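Local coordinates for probable branched-chain amino acid ABC transporter, amino acid binding protein (Thermus thermophilus, PDB 3LKB) that probably binds branched-chain amino acids such as valine and delivers them to an ABC transporter for uptake, at residues Gly85-Leu90 and Thr101-Met106. The protein carries 2 engineered substitutions. Sequence-based numbering, arbitrary orientation.
With VAL (valine), chain C.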
loop_
_atom_site.group_PDB
_atom_site.type_symbol
_atom_site.label_atom_id
_atom_site.label_comp_id
_atom_site.label_asym_id
_atom_site.label_seq_id
_atom_site.Cartn_x
_atom_site.Cartn_y
_atom_site.Cartn_z
ATOM N N GLY A 85 -16.460 -6.772 -7.260
ATOM C CA GLY A 85 -17.490 -5.831 -7.501
ATOM C C GLY A 85 -17.318 -5.225 -8.848
ATOM O O GLY A 85 -18.234 -5.094 -9.561
ATOM N N ALA A 86 -16.083 -4.925 -9.174
ATOM C CA ALA A 86 -15.736 -4.311 -10.442
ATOM C C ALA A 86 -16.004 -5.256 -11.586
ATOM O O ALA A 86 -16.667 -4.862 -12.557
ATOM C CB ALA A 86 -14.267 -3.835 -10.460
ATOM N N ASN A 87 -15.522 -6.493 -11.469
ATOM C CA ASN A 87 -15.770 -7.508 -12.487
ATOM C C ASN A 87 -17.241 -7.763 -12.709
ATOM O O ASN A 87 -17.667 -7.836 -13.860
ATOM C CB ASN A 87 -15.074 -8.821 -12.150
ATOM C CG ASN A 87 -13.597 -8.795 -12.479
ATOM O OD1 ASN A 87 -12.755 -8.405 -11.660
ATOM N ND2 ASN A 87 -13.267 -9.246 -13.659
ATOM N N LEU A 88 -18.030 -7.915 -11.633
ATOM C CA LEU A 88 -19.515 -8.004 -11.794
ATOM C C LEU A 88 -20.105 -6.872 -12.657
ATOM O O LEU A 88 -20.857 -7.122 -13.580
ATOM C CB LEU A 88 -20.217 -8.057 -10.448
ATOM C CG LEU A 88 -19.981 -9.443 -9.812
ATOM C CD1 LEU A 88 -20.351 -9.485 -8.320
ATOM C CD2 LEU A 88 -20.816 -10.465 -10.596
ATOM N N GLN A 89 -19.690 -5.650 -12.386
ATOM C CA GLN A 89 -20.187 -4.461 -13.018
ATOM C C GLN A 89 -19.773 -4.398 -14.494
ATOM O O GLN A 89 -20.549 -4.004 -15.324
ATOM C CB GLN A 89 -19.570 -3.265 -12.268
ATOM C CG GLN A 89 -20.516 -2.202 -12.052
ATOM C CD GLN A 89 -19.996 -1.025 -11.224
ATOM O OE1 GLN A 89 -19.172 -0.215 -11.691
ATOM N NE2 GLN A 89 -20.547 -0.892 -10.005
ATOM N N LEU A 90 -18.525 -4.746 -14.803
ATOM C CA LEU A 90 -18.028 -4.789 -16.190
ATOM C C LEU A 90 -18.407 -5.995 -17.046
ATOM O O LEU A 90 -18.103 -5.974 -18.247
ATOM C CB LEU A 90 -16.497 -4.735 -16.181
ATOM C CG LEU A 90 -16.021 -3.604 -15.290
ATOM C CD1 LEU A 90 -14.559 -3.660 -15.286
ATOM C CD2 LEU A 90 -16.488 -2.327 -15.917
ATOM N N THR A 101 -10.651 -11.989 -20.072
ATOM C CA THR A 101 -10.415 -11.267 -18.835
ATOM C C THR A 101 -10.028 -12.254 -17.806
ATOM O O THR A 101 -10.777 -13.226 -17.572
ATOM C CB THR A 101 -11.700 -10.566 -18.391
ATOM O OG1 THR A 101 -11.942 -9.514 -19.313
ATOM C CG2 THR A 101 -11.603 -9.967 -16.999
ATOM N N ILE A 102 -8.865 -12.043 -17.204
ATOM C CA ILE A 102 -8.383 -12.956 -16.188
ATOM C C ILE A 102 -8.373 -12.208 -14.864
ATOM O O ILE A 102 -7.512 -11.347 -14.662
ATOM C CB ILE A 102 -6.960 -13.425 -16.521
ATOM C CG1 ILE A 102 -6.959 -14.028 -17.925
ATOM C CG2 ILE A 102 -6.431 -14.361 -15.426
ATOM C CD1 ILE A 102 -5.541 -14.267 -18.529
ATOM N N PRO A 103 -9.340 -12.500 -13.970
ATOM C CA PRO A 103 -9.472 -11.806 -12.687
ATOM C C PRO A 103 -8.651 -12.400 -11.521
ATOM O O PRO A 103 -8.444 -13.604 -11.449
ATOM C CB PRO A 103 -10.968 -11.952 -12.371
ATOM C CG PRO A 103 -11.575 -12.749 -13.459
ATOM C CD PRO A 103 -10.473 -13.415 -14.184
ATOM N N ALA A 104 -8.192 -11.526 -10.630
ATOM C CA ALA A 104 -7.748 -11.916 -9.293
ATOM C C ALA A 104 -8.915 -12.396 -8.434
ATOM O O ALA A 104 -8.723 -13.172 -7.543
ATOM C CB ALA A 104 -7.068 -10.744 -8.602
ATOM N N SER A 105 -10.101 -11.848 -8.666
ATOM C CA SER A 105 -11.283 -12.289 -7.986
ATOM C C SER A 105 -11.523 -13.747 -8.376
ATOM O O SER A 105 -11.463 -14.098 -9.561
ATOM C CB SER A 105 -12.497 -11.500 -8.490
ATOM O OG SER A 105 -13.696 -12.134 -8.070
ATOM N N MET A 106 -11.860 -14.571 -7.398
ATOM C CA MET A 106 -12.170 -15.954 -7.690
ATOM C C MET A 106 -13.676 -16.224 -7.462
ATOM O O MET A 106 -14.109 -17.280 -6.960
ATOM C CB MET A 106 -11.245 -16.807 -6.832
ATOM C CG MET A 106 -9.732 -16.244 -6.783
ATOM S SD MET A 106 -8.831 -17.048 -5.483
ATOM C CE MET A 106 -7.191 -16.649 -6.044
HETATM N N VAL C . -9.936 -9.050 -2.948
HETATM C CA VAL C . -10.488 -9.852 -4.108
HETATM C C VAL C . -9.859 -9.545 -5.423
HETATM O O VAL C . -8.930 -10.264 -5.716
HETATM C CB VAL C . -11.971 -9.661 -4.329
HETATM C CG1 VAL C . -12.298 -8.316 -4.761
HETATM C CG2 VAL C . -12.376 -10.564 -5.317
#
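N87 is the one helix residue in 85-90 that meets segment 101-106, and its side chain crosses that of P103 at about a right angle. CG of N87 lies 4.1 Å from CB of P103, while one arm of the amide also reaches the methyl of T101. With chi1 of T101 at -70°, OG1 lies anti to the carbonyl carbon and the methyl CG2 is turned to the helix; the hydroxyl is bonded instead to the carbonyl of I99. No hydrogen bond joins the two segments; the touching residues are buried and meet by van der Waals contact. The pair illustrates how a beta-alpha-beta unit closes: strand 79-81, helix 84-97 and strand 101-103 follow one another, the two strands lie parallel, and N87 packs against strand 101-103 and L90 against F79 of strand 79-81, as in the alpha/beta lobes of periplasmic binding proteins. Beyond the close N87, P103 and T101 cluster the contact thins, and S105 CB only borders the amide end of N87. Here the chain turns to the ligand: A104 and S105 both belong to the valine pocket, CB of S105 approaches CG2 of the bound valine at 3.3 Å, and S105 OG bonds to T84 OG1 and to the backbone N of H107.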